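Local coordinates for thioredoxin-like protein (Parabacteroides distasonis, PDB 4FO5), which is of unproven function but belongs to the thioredoxin-like AhpC/TSA family of oxidoreductases, although it lacks the cysteine pair of a classical thioredoxin active site, at residues A[42-47]-A[113-118]; A[49-54]-A[68-73]; A[55-60]-A[135-140]; A[95-98]-A[102-105]; A[117-122]-A[126-131]. All blocks are in the same frame, centred on the assembly; numbering follows the deposited sequence. Where two conformers were deposited one is given.

Interaction 1: A[42-47]-A[113-118]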
# COMPACT_ATOMS: atom_id res chain seq x y z
N ALA A 42 13.24 3.47 -0.79
CA ALA A 42 14.16 4.10 -1.74
C ALA A 42 15.35 3.16 -2.06
O ALA A 42 15.82 3.17 -3.20
CB ALA A 42 14.66 5.43 -1.20
N TYR A 43 15.77 2.31 -1.09
CA TYR A 43 16.86 1.34 -1.26
C TYR A 43 16.46 0.13 -2.16
O TYR A 43 17.32 -0.69 -2.48
CB TYR A 43 17.42 0.86 0.10
CG TYR A 43 16.48 0.03 0.95
CD1 TYR A 43 16.22 -1.30 0.65
CD2 TYR A 43 15.97 0.54 2.15
CE1 TYR A 43 15.41 -2.09 1.47
CE2 TYR A 43 15.16 -0.23 2.98
CZ TYR A 43 14.87 -1.55 2.63
OH TYR A 43 14.06 -2.31 3.43
N ASP A 44 15.17 -0.00 -2.53
CA ASP A 44 14.72 -1.07 -3.44
C ASP A 44 14.17 -0.37 -4.67
O ASP A 44 13.04 0.13 -4.67
CB ASP A 44 13.71 -2.02 -2.78
CG ASP A 44 13.36 -3.23 -3.63
OD1 ASP A 44 12.63 -3.08 -4.63
OD2 ASP A 44 13.77 -4.35 -3.25
N ALA A 45 15.03 -0.26 -5.69
CA ALA A 45 14.77 0.45 -6.94
C ALA A 45 13.45 0.03 -7.58
O ALA A 45 12.66 0.90 -7.96
CB ALA A 45 15.92 0.22 -7.92
N GLU A 46 13.19 -1.29 -7.64
CA GLU A 46 11.98 -1.87 -8.22
C GLU A 46 10.72 -1.43 -7.47
O GLU A 46 9.74 -1.06 -8.12
CB GLU A 46 12.07 -3.41 -8.26
CG GLU A 46 13.20 -3.95 -9.14
CD GLU A 46 14.62 -3.97 -8.59
OE1 GLU A 46 14.82 -3.54 -7.43
OE2 GLU A 46 15.54 -4.40 -9.32
N SER A 47 10.73 -1.48 -6.12
CA SER A 47 9.57 -1.07 -5.31
C SER A 47 9.30 0.42 -5.53
O SER A 47 8.15 0.83 -5.67
CB SER A 47 9.82 -1.37 -3.83
OG SER A 47 10.77 -0.49 -3.24
N LYS A 113 10.25 -11.39 2.56
CA LYS A 113 10.03 -12.12 1.31
C LYS A 113 9.98 -11.14 0.12
O LYS A 113 9.94 -11.58 -1.03
CB LYS A 113 8.75 -12.97 1.40
CG LYS A 113 8.95 -14.27 2.17
CD LYS A 113 7.80 -15.23 1.96
CE LYS A 113 7.92 -16.47 2.82
NZ LYS A 113 6.64 -17.21 2.90
N GLY A 114 10.03 -9.85 0.42
CA GLY A 114 10.05 -8.78 -0.57
C GLY A 114 8.91 -7.79 -0.43
O GLY A 114 7.87 -8.09 0.17
N PHE A 115 9.10 -6.59 -1.00
CA PHE A 115 8.11 -5.53 -1.01
C PHE A 115 6.96 -5.96 -1.90
O PHE A 115 7.17 -6.52 -2.97
CB PHE A 115 8.73 -4.22 -1.46
CG PHE A 115 9.64 -3.67 -0.40
CD1 PHE A 115 9.17 -3.40 0.88
CD2 PHE A 115 10.98 -3.45 -0.67
CE1 PHE A 115 10.02 -2.90 1.86
CE2 PHE A 115 11.83 -2.93 0.31
CZ PHE A 115 11.34 -2.67 1.57
N LYS A 116 5.75 -5.76 -1.40
CA LYS A 116 4.53 -6.25 -1.99
C LYS A 116 3.43 -5.19 -1.88
O LYS A 116 3.59 -4.22 -1.14
CB LYS A 116 4.16 -7.51 -1.15
CG LYS A 116 3.14 -8.49 -1.72
CD LYS A 116 3.26 -9.85 -1.03
CE LYS A 116 2.16 -10.82 -1.41
NZ LYS A 116 2.11 -11.99 -0.49
N ASN A 117 2.34 -5.37 -2.63
CA ASN A 117 1.15 -4.55 -2.55
C ASN A 117 -0.07 -5.47 -2.37
O ASN A 117 -0.01 -6.67 -2.68
CB ASN A 117 0.99 -3.58 -3.73
CG ASN A 117 0.50 -4.16 -5.04
OD1 ASN A 117 -0.42 -4.99 -5.12
ND2 ASN A 117 1.03 -3.61 -6.12
N PHE A 118 -1.14 -4.91 -1.84
CA PHE A 118 -2.37 -5.64 -1.57
C PHE A 118 -3.56 -4.77 -1.88
O PHE A 118 -3.60 -3.61 -1.47
CB PHE A 118 -2.43 -6.08 -0.08
CG PHE A 118 -1.24 -6.85 0.43
CD1 PHE A 118 -0.12 -6.18 0.93
CD2 PHE A 118 -1.20 -8.23 0.34
CE1 PHE A 118 1.00 -6.89 1.35
CE2 PHE A 118 -0.09 -8.94 0.80
CZ PHE A 118 1.00 -8.26 1.32
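The Phe115 side chain packs against Tyr43, Asp44 and Ser47, at the start of helix 45-58. The close-fitting part lies where CB and CD2 of Phe115 meet Asp44 and Ser47: Asp44 CB comes to 3.7 Å from Phe115 CD2 near the ring plane, with the carboxylate turned almost perpendicular to the ring, and Ser47 CB is 3.9 Å from Phe115 CB. Ser47 is buried here, and Trp40 covers it further. The solvent side is less covered. Tyr43 is exposed and the two rings meet obliquely, planes at 53° and centroids 5.8 Å apart, without stacking, yet its OH still makes the nearest approach, 3.3 Å from Phe115 CZ at the ring edge. On the helix side Asp44 is the N-cap: its OD1 takes the N-H of Ser47 at 2.9 Å with the anti lone pair. A chi1 of 72° swings Ser47 OG back onto Asp44 O, at 2.8 Å, while the same hydroxyl accepts from Ala41 N. By alignment with the Trp-Cys-x-x-Cys motif of thioredoxins, Asp44 and Ser47 probably occupy the two cysteine positions. The chemistry is thus polar capping packed against an aromatic ring, with no dithiol, so disulfide exchange at this site is not expected.

Interaction 2: A[49-54]-A[68-73]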
# COMPACT_ATOMS: atom_id res chain seq x y z
N ALA A 49 9.98 2.23 -8.27
CA ALA A 49 9.36 2.46 -9.58
C ALA A 49 7.90 1.98 -9.59
O ALA A 49 7.07 2.66 -10.17
CB ALA A 49 10.15 1.77 -10.69
N ARG A 50 7.58 0.84 -8.95
CA ARG A 50 6.18 0.36 -8.87
C ARG A 50 5.30 1.34 -8.13
O ARG A 50 4.14 1.55 -8.50
CB ARG A 50 6.10 -1.01 -8.16
CG ARG A 50 6.67 -2.17 -8.96
CD ARG A 50 6.25 -3.52 -8.36
NE ARG A 50 6.64 -3.68 -6.95
CZ ARG A 50 7.84 -4.09 -6.53
NH1 ARG A 50 8.80 -4.37 -7.41
NH2 ARG A 50 8.09 -4.21 -5.24
N ASN A 51 5.86 1.97 -7.09
CA ASN A 51 5.15 2.95 -6.28
C ASN A 51 4.67 4.14 -7.13
O ASN A 51 3.50 4.52 -7.03
CB ASN A 51 6.04 3.45 -5.15
CG ASN A 51 5.26 4.25 -4.14
OD1 ASN A 51 4.13 3.90 -3.81
ND2 ASN A 51 5.83 5.33 -3.66
N VAL A 52 5.55 4.68 -8.00
CA VAL A 52 5.23 5.80 -8.89
C VAL A 52 4.14 5.38 -9.86
O VAL A 52 3.20 6.13 -10.08
CB VAL A 52 6.51 6.29 -9.64
CG1 VAL A 52 6.17 7.28 -10.76
CG2 VAL A 52 7.51 6.90 -8.67
N GLN A 53 4.26 4.18 -10.45
CA GLN A 53 3.30 3.71 -11.43
C GLN A 53 1.95 3.47 -10.80
O GLN A 53 0.94 3.92 -11.35
CB GLN A 53 3.80 2.48 -12.18
CG GLN A 53 5.05 2.77 -13.05
CD GLN A 53 4.93 3.94 -14.01
OE1 GLN A 53 3.98 4.04 -14.79
NE2 GLN A 53 5.94 4.83 -14.01
N LEU A 54 1.92 2.86 -9.61
CA LEU A 54 0.65 2.64 -8.89
C LEU A 54 -0.01 3.97 -8.47
O LEU A 54 -1.20 4.15 -8.73
CB LEU A 54 0.83 1.74 -7.66
CG LEU A 54 1.19 0.27 -7.96
CD1 LEU A 54 1.74 -0.41 -6.71
CD2 LEU A 54 -0.00 -0.50 -8.54
N MSE A 68 -5.11 5.07 -1.87
CA MSE A 68 -3.78 4.51 -1.91
C MSE A 68 -3.12 4.75 -0.57
O MSE A 68 -3.11 5.87 -0.08
CB MSE A 68 -2.98 5.15 -3.03
CG MSE A 68 -1.50 4.94 -2.86
SE MSE A 68 -0.79 4.28 -4.48
CE MSE A 68 -0.02 2.68 -3.88
N CYS A 69 -2.52 3.72 -0.03
CA CYS A 69 -1.76 3.77 1.20
C CYS A 69 -0.38 3.19 0.92
O CYS A 69 -0.21 1.98 0.93
CB CYS A 69 -2.48 3.00 2.30
SG CYS A 69 -1.65 3.10 3.90
N SER A 70 0.59 4.06 0.61
CA SER A 70 1.97 3.67 0.28
C SER A 70 2.83 3.86 1.49
O SER A 70 2.92 4.97 2.00
CB SER A 70 2.53 4.52 -0.85
OG SER A 70 1.97 4.23 -2.12
N ILE A 71 3.45 2.80 1.99
CA ILE A 71 4.27 2.93 3.19
C ILE A 71 5.74 2.69 2.88
O ILE A 71 6.09 1.60 2.45
CB ILE A 71 3.78 1.97 4.30
CG1 ILE A 71 2.27 2.15 4.56
CG2 ILE A 71 4.62 2.18 5.58
CD1 ILE A 71 1.62 1.09 5.51
N SER A 72 6.59 3.72 3.08
CA SER A 72 8.03 3.62 2.90
C SER A 72 8.64 2.98 4.12
O SER A 72 8.31 3.35 5.26
CB SER A 72 8.64 5.00 2.66
OG SER A 72 10.03 5.02 2.93
N MSE A 73 9.56 2.03 3.88
CA MSE A 73 10.26 1.28 4.93
C MSE A 73 11.71 1.78 5.10
O MSE A 73 12.52 1.13 5.78
CB MSE A 73 10.21 -0.23 4.66
CG MSE A 73 8.79 -0.79 4.71
SE MSE A 73 8.11 -0.66 6.53
CE MSE A 73 6.39 -0.71 6.20
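Asn51 of helix 45-58 and Ser70 of strand 66-72 are brought together by their first torsions: a chi1 of -168° swings the carboxamide of Asn51 off the helix toward the sheet, and one of -72° in Ser70 sets its OG beside the backbone N, facing that carboxamide. Ser70 OG then donates to Asn51 OD1 at 2.8 Å, lying in the carbonyl plane. Ser70 was modelled in two conformers, and this bond belongs to one of them, so the grip may be partial. The amide has further partners: ND2 bonds to Gln94 OE1, and OD1 also receives a weak bond from Asn38 ND2. One carboxamide thereby reaches three strands of the sheet.

Next to this polar pair the contact is apolar. Selenomethionine Met68 leaves the strand with an extended first torsion and then bends twice, which folds its terminal methyl under the helix. Met68 CE lies 4.0 Å from Leu54 CB, and SE comes to 4.1 Å from Leu54 C, while CE remains 4.3 Å from Asn51 OD1. The helix runs nearly antiparallel to the strand, with axes 10.4 Å apart, as expected of the right-handed beta-alpha-beta crossover built from strand 34-40, helix 45-58 and strand 66-72. All four touching residues are buried; with OD1 met by the Ser70 hydroxyl and ND2 by Gln94, the amide is paired inside a mostly apolar interface.

Interaction 3: A[55-60]-A[135-140]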
# COMPACT_ATOMS: atom_id res chain seq x y z
N ALA A 55 0.74 4.90 -7.84
CA ALA A 55 0.19 6.20 -7.41
C ALA A 55 -0.41 6.96 -8.60
O ALA A 55 -1.51 7.51 -8.46
CB ALA A 55 1.25 7.04 -6.71
N ASN A 56 0.26 6.95 -9.77
CA ASN A 56 -0.30 7.66 -10.93
C ASN A 56 -1.55 6.92 -11.48
O ASN A 56 -2.46 7.58 -11.96
CB ASN A 56 0.76 7.92 -11.99
CG ASN A 56 1.68 9.05 -11.56
OD1 ASN A 56 1.36 10.23 -11.69
ND2 ASN A 56 2.77 8.71 -10.92
N GLU A 57 -1.63 5.59 -11.34
CA GLU A 57 -2.82 4.87 -11.77
C GLU A 57 -4.04 5.20 -10.89
O GLU A 57 -5.14 5.31 -11.41
CB GLU A 57 -2.56 3.36 -11.75
CG GLU A 57 -3.48 2.58 -12.67
CD GLU A 57 -3.27 2.77 -14.16
OE1 GLU A 57 -2.19 3.26 -14.58
OE2 GLU A 57 -4.22 2.48 -14.92
N VAL A 58 -3.83 5.34 -9.57
CA VAL A 58 -4.87 5.64 -8.57
C VAL A 58 -5.45 7.02 -8.84
O VAL A 58 -6.66 7.19 -8.70
CB VAL A 58 -4.38 5.46 -7.10
CG1 VAL A 58 -5.43 5.94 -6.09
CG2 VAL A 58 -4.02 4.01 -6.82
N ASN A 59 -4.62 7.97 -9.34
CA ASN A 59 -5.05 9.32 -9.70
C ASN A 59 -6.10 9.33 -10.82
O ASN A 59 -6.76 10.35 -11.01
CB ASN A 59 -3.85 10.22 -10.10
CG ASN A 59 -3.06 10.75 -8.92
OD1 ASN A 59 -3.59 10.98 -7.82
ND2 ASN A 59 -1.77 10.96 -9.11
N LYS A 60 -6.27 8.20 -11.56
CA LYS A 60 -7.29 8.10 -12.63
C LYS A 60 -8.69 7.91 -12.03
O LYS A 60 -9.67 8.13 -12.72
CB LYS A 60 -7.00 6.94 -13.60
CG LYS A 60 -5.75 7.09 -14.46
CD LYS A 60 -5.56 5.87 -15.35
CE LYS A 60 -4.17 5.79 -15.91
NZ LYS A 60 -3.99 4.59 -16.77
N LYS A 135 -3.70 -4.28 -14.18
CA LYS A 135 -4.65 -5.16 -13.48
C LYS A 135 -5.47 -4.38 -12.44
O LYS A 135 -6.66 -4.67 -12.29
CB LYS A 135 -3.97 -6.38 -12.83
CG LYS A 135 -4.94 -7.54 -12.46
CD LYS A 135 -5.32 -8.36 -13.69
CE LYS A 135 -6.36 -9.42 -13.47
NZ LYS A 135 -7.33 -9.46 -14.59
N LEU A 136 -4.86 -3.38 -11.75
CA LEU A 136 -5.61 -2.58 -10.76
C LEU A 136 -6.81 -1.89 -11.44
O LEU A 136 -7.94 -1.99 -10.94
CB LEU A 136 -4.70 -1.56 -10.03
CG LEU A 136 -5.36 -0.54 -9.08
CD1 LEU A 136 -6.00 -1.21 -7.84
CD2 LEU A 136 -4.38 0.51 -8.65
N THR A 137 -6.58 -1.26 -12.60
CA THR A 137 -7.62 -0.57 -13.38
C THR A 137 -8.72 -1.55 -13.84
O THR A 137 -9.90 -1.24 -13.69
CB THR A 137 -6.95 0.17 -14.54
OG1 THR A 137 -6.19 1.22 -13.96
CG2 THR A 137 -7.95 0.76 -15.51
N GLU A 138 -8.33 -2.73 -14.38
CA GLU A 138 -9.26 -3.77 -14.83
C GLU A 138 -10.14 -4.25 -13.67
O GLU A 138 -11.34 -4.43 -13.85
CB GLU A 138 -8.51 -4.96 -15.47
N ILE A 139 -9.55 -4.38 -12.47
CA ILE A 139 -10.29 -4.79 -11.26
C ILE A 139 -11.26 -3.67 -10.80
O ILE A 139 -12.41 -3.96 -10.49
CB ILE A 139 -9.32 -5.21 -10.12
CG1 ILE A 139 -8.57 -6.54 -10.46
CG2 ILE A 139 -10.08 -5.34 -8.81
CD1 ILE A 139 -7.31 -6.80 -9.64
N LEU A 140 -10.78 -2.41 -10.72
CA LEU A 140 -11.58 -1.28 -10.25
C LEU A 140 -12.73 -0.93 -11.21
O LEU A 140 -13.72 -0.33 -10.77
CB LEU A 140 -10.70 -0.03 -10.01
CG LEU A 140 -9.72 -0.09 -8.82
CD1 LEU A 140 -8.83 1.13 -8.79
CD2 LEU A 140 -10.45 -0.24 -7.48
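The Glu57 carboxylate is the flat group at the heart of this contact, and its OE2 is used from two directions. Thr137 OG1 donates to the anti lone pair of OE2, whereas Lys60 NZ meets the same oxygen from above the carboxylate plane, 36° out of it. Both helices belong to the thioredoxin fold: 45-58 and the C-terminal 133-140 lie on the same side of the central sheet, and here the end of the first meets the second.

The Thr137 bond is modelled short, 2.5 Å between OG1 and OE2, a length to be read with caution, and the Glu57 and Thr137 side chains meet roughly at right angles. Glu57 leaves the helix with an extended chi1 of -157° and then folds at chi2, which carries the carboxylate across to the neighbouring helix; Glu57 CG itself lies 3.3 Å from Thr137 OG1. The salt bridge from Lys60 NZ to OE2, 2.8 Å, stays within segment 55-60. Its positive charge probably favours the ionised carboxylate and helps to hold OE2 in place in this partly covered spot. Thr137 OG1 has a second, weak link to Pro133 O in its own helix.

Below the polar bridge, toward the sheet, the contact turns apolar. Val58 and Leu136 are both buried and both rest on Leu36 of strand 34-40, while Leu136 also touches Leu119. The two helices meet here through single methyl groups, Val58 CG2 standing 4.0 Å from Leu136 CD2.

Interaction 4: A[95-98]-A[102-105]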
# COMPACT_ATOMS: atom_id res chain seq x y z
N PHE A 95 3.15 7.44 3.20
CA PHE A 95 3.35 7.30 4.64
C PHE A 95 4.69 6.69 4.91
O PHE A 95 5.25 6.01 4.05
CB PHE A 95 2.23 6.45 5.27
CG PHE A 95 0.86 7.00 4.98
CD1 PHE A 95 0.20 6.69 3.80
CD2 PHE A 95 0.22 7.83 5.91
CE1 PHE A 95 -1.07 7.22 3.52
CE2 PHE A 95 -1.06 8.34 5.64
CZ PHE A 95 -1.68 8.05 4.44
N HIS A 96 5.21 6.95 6.08
CA HIS A 96 6.53 6.53 6.48
C HIS A 96 6.54 5.79 7.80
O HIS A 96 6.10 6.33 8.81
CB HIS A 96 7.43 7.77 6.58
CG HIS A 96 8.83 7.45 7.00
ND1 HIS A 96 9.39 8.03 8.12
CD2 HIS A 96 9.72 6.58 6.46
CE1 HIS A 96 10.61 7.52 8.21
NE2 HIS A 96 10.84 6.64 7.24
N GLU A 97 7.06 4.56 7.78
CA GLU A 97 7.29 3.76 8.97
C GLU A 97 8.79 3.91 9.27
O GLU A 97 9.64 3.37 8.54
CB GLU A 97 6.83 2.29 8.79
CG GLU A 97 7.19 1.36 9.95
CD GLU A 97 6.48 1.61 11.27
OE1 GLU A 97 6.78 2.63 11.92
OE2 GLU A 97 5.68 0.74 11.68
N GLY A 98 9.09 4.73 10.28
CA GLY A 98 10.44 5.09 10.70
C GLY A 98 11.31 3.97 11.25
O GLY A 98 12.54 4.11 11.25
N GLU A 102 12.94 -3.25 11.48
CA GLU A 102 12.71 -3.50 12.90
C GLU A 102 11.24 -3.29 13.31
O GLU A 102 10.90 -3.58 14.46
CB GLU A 102 13.63 -2.61 13.76
N SER A 103 10.37 -2.82 12.39
CA SER A 103 8.96 -2.57 12.72
C SER A 103 8.12 -3.86 12.73
O SER A 103 8.42 -4.83 12.01
CB SER A 103 8.34 -1.51 11.81
OG SER A 103 7.83 -1.99 10.57
N GLU A 104 7.05 -3.85 13.55
CA GLU A 104 6.10 -4.95 13.69
C GLU A 104 5.37 -5.17 12.37
O GLU A 104 5.06 -6.30 12.01
CB GLU A 104 5.09 -4.66 14.82
N LEU A 105 5.17 -4.07 11.63
CA LEU A 105 4.53 -4.02 10.32
C LEU A 105 5.28 -4.86 9.30
O LEU A 105 4.68 -5.72 8.65
CB LEU A 105 4.48 -2.56 9.87
CG LEU A 105 3.50 -2.20 8.78
CD1 LEU A 105 2.13 -2.80 9.08
CD2 LEU A 105 3.43 -0.70 8.62
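Glu97 extends from the end of strand 94-96 toward the start of helix 104-108 and lays its chain against Ser103, with its carboxylate arriving beside Leu105. An extended first torsion (chi1 174°) takes CG away from the strand, and the bend at chi2 brings the acid end beside Ser103 and Leu105. Thus Glu97 CG lies 3.5 Å from Ser103 OG and 3.6 Å from Ser103 CB, while OE2 approaches Ser103 CB at 3.5 Å. Beyond it, Leu105 offers its CB to the same oxygen at 4.0 Å, and CD2 stands slightly farther off. These are packing contacts: the carboxylate slides past the serine without bonding to it, although OE2 and OG lie only 3.6 Å apart.

The hydroxyl is engaged elsewhere. Ser103 OG is bonded to Gly100 O and also receives the N-H of Tyr106, so it bridges the preceding turn and the first turn of the helix. The Glu97 carboxylate, if ionised, may be slightly favoured by the nearby helix N terminus. Leu105, buried, continues the apolar side of the contact onto Ile71, Met73 and Ile16, and Glu97 itself leans on Ile71 and Met73. The whole is a short strand-to-helix connection at the edge of the thioredoxin-like sheet, closed by a serine N-cap on helix 104-108.

Interaction 5: A[117-122]-A[126-131]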
# COMPACT_ATOMS: atom_id res chain seq x y z
N ASN A 117 2.34 -5.37 -2.63
CA ASN A 117 1.15 -4.55 -2.55
C ASN A 117 -0.07 -5.47 -2.37
O ASN A 117 -0.01 -6.67 -2.68
CB ASN A 117 0.99 -3.58 -3.73
CG ASN A 117 0.50 -4.16 -5.04
OD1 ASN A 117 -0.42 -4.99 -5.12
ND2 ASN A 117 1.03 -3.61 -6.12
N PHE A 118 -1.14 -4.91 -1.84
CA PHE A 118 -2.37 -5.64 -1.57
C PHE A 118 -3.56 -4.77 -1.88
O PHE A 118 -3.60 -3.61 -1.47
CB PHE A 118 -2.43 -6.08 -0.08
CG PHE A 118 -1.24 -6.85 0.43
CD1 PHE A 118 -0.12 -6.18 0.93
CD2 PHE A 118 -1.20 -8.23 0.34
CE1 PHE A 118 1.00 -6.89 1.35
CE2 PHE A 118 -0.09 -8.94 0.80
CZ PHE A 118 1.00 -8.26 1.32
N LEU A 119 -4.52 -5.32 -2.61
CA LEU A 119 -5.79 -4.66 -2.85
C LEU A 119 -6.75 -5.19 -1.76
O LEU A 119 -7.01 -6.39 -1.70
CB LEU A 119 -6.30 -4.91 -4.27
CG LEU A 119 -7.60 -4.18 -4.66
CD1 LEU A 119 -7.44 -2.65 -4.56
CD2 LEU A 119 -8.01 -4.56 -6.06
N ILE A 120 -7.16 -4.30 -0.86
CA ILE A 120 -8.02 -4.60 0.27
C ILE A 120 -9.41 -4.00 0.02
O ILE A 120 -9.51 -2.81 -0.29
CB ILE A 120 -7.34 -4.05 1.58
CG1 ILE A 120 -5.88 -4.62 1.76
CG2 ILE A 120 -8.21 -4.33 2.80
CD1 ILE A 120 -4.97 -3.90 2.82
N ASN A 121 -10.48 -4.81 0.22
CA ASN A 121 -11.85 -4.34 0.00
C ASN A 121 -12.35 -3.55 1.24
O ASN A 121 -11.59 -3.36 2.18
CB ASN A 121 -12.80 -5.51 -0.38
CG ASN A 121 -13.15 -6.51 0.71
OD1 ASN A 121 -12.83 -6.36 1.89
ND2 ASN A 121 -13.81 -7.57 0.32
N ASP A 122 -13.61 -3.07 1.21
CA ASP A 122 -14.22 -2.23 2.26
C ASP A 122 -14.47 -3.00 3.58
O ASP A 122 -14.85 -2.40 4.58
CB ASP A 122 -15.56 -1.64 1.74
CG ASP A 122 -16.62 -2.66 1.33
OD1 ASP A 122 -16.25 -3.84 1.08
OD2 ASP A 122 -17.77 -2.26 1.13
N ILE A 126 -8.15 -9.02 1.95
CA ILE A 126 -7.26 -8.92 0.76
C ILE A 126 -7.98 -9.61 -0.38
O ILE A 126 -8.35 -10.78 -0.24
CB ILE A 126 -5.87 -9.58 1.04
CG1 ILE A 126 -5.14 -8.84 2.17
CG2 ILE A 126 -5.04 -9.64 -0.26
CD1 ILE A 126 -4.09 -9.63 2.91
N ILE A 127 -8.22 -8.89 -1.49
CA ILE A 127 -8.88 -9.50 -2.64
C ILE A 127 -7.87 -9.75 -3.79
O ILE A 127 -8.19 -10.45 -4.73
CB ILE A 127 -10.11 -8.69 -3.10
CG1 ILE A 127 -9.74 -7.22 -3.37
CG2 ILE A 127 -11.26 -8.83 -2.09
CD1 ILE A 127 -10.68 -6.48 -4.24
N ALA A 128 -6.68 -9.13 -3.73
CA ALA A 128 -5.62 -9.28 -4.73
C ALA A 128 -4.27 -8.90 -4.13
O ALA A 128 -4.20 -8.11 -3.20
CB ALA A 128 -5.91 -8.42 -5.96
N ALA A 129 -3.19 -9.50 -4.65
CA ALA A 129 -1.83 -9.27 -4.18
C ALA A 129 -0.96 -8.94 -5.37
O ALA A 129 -1.25 -9.43 -6.46
CB ALA A 129 -1.30 -10.51 -3.46
N ASN A 130 0.08 -8.12 -5.18
CA ASN A 130 1.04 -7.69 -6.22
C ASN A 130 0.33 -7.31 -7.50
O ASN A 130 0.60 -7.91 -8.53
CB ASN A 130 2.09 -8.79 -6.50
CG ASN A 130 2.89 -9.14 -5.28
OD1 ASN A 130 3.65 -8.32 -4.76
ND2 ASN A 130 2.67 -10.35 -4.78
N VAL A 131 -0.61 -6.36 -7.42
CA VAL A 131 -1.37 -5.94 -8.59
C VAL A 131 -0.51 -4.94 -9.39
O VAL A 131 0.25 -4.15 -8.81
CB VAL A 131 -2.76 -5.39 -8.16
CG1 VAL A 131 -2.72 -3.93 -7.73
CG2 VAL A 131 -3.80 -5.61 -9.24
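Asn117 uses its side-chain amide much as a strand uses its backbone, pairing with both the N-H and the carbonyl of Val131. OD1 accepts from Val131 N at 2.7 Å and ND2 donates to Val131 O at 2.9 Å, the latter nearly straight at 171° and in the amide plane. With chi1 at 77° the carboxamide reaches the residues just past the end of strand 126-129, where Asn130 takes up a left-handed backbone conformation. The two bonds fix the amide's rotation and extend the hairpin's pairing past its last backbone bond, from Asn130 N to Asn117 O.

A second irregularity lies farther along. Ile127 and Ala128 both face Leu119, a classic beta bulge: Leu119 O accepts from Ile127 N at 2.8 Å and only weakly from Ala128 N, whereas Leu119 N is bonded to Ala128 O at 2.9 Å. The extra residue shifts the register, so Ile120 pairs with Ile126. Leu119 and Ile127 pack obliquely, CD2 to CD1 at 3.8 Å, and Leu119 CB meets Ala128 CB at 3.9 Å. On the other face Phe118 CD2 lies 4.1 Å from Ile126 CD1.

This is the antiparallel hairpin that ends the thioredoxin sheet. Strand 117-120 lies between 34-40 and the edge strand 126-129. Leu119 and Val131 are covered by Leu136 and Ile139 of helix 133-140, while on the opposite face Phe118 meets Tyr109 and Ile120 packs on Ala13 and Phe27.

Interactions 1, 2 and 3 open in turn along the loop and helix at 42-60. Interaction 2 closes first, at strand 66-72, completing the beta-alpha-beta unit. Interaction 4 then opens and closes a short loop between strand 94-96 and helix 104-108. Interaction 1 closes at 113-118, enclosing both 2 and 4, and tying the helix start to the segment leading into strand 117-120. Interaction 5 begins there, sharing Asn117 and Phe118 with interaction 1, and closes the hairpin. Interaction 3 closes last, at helix 133-140; it encloses 4 and 5 and crosses 1 and 2. Leu54 touches Asn117, and Ile139 touches Leu119, linking helices to hairpin.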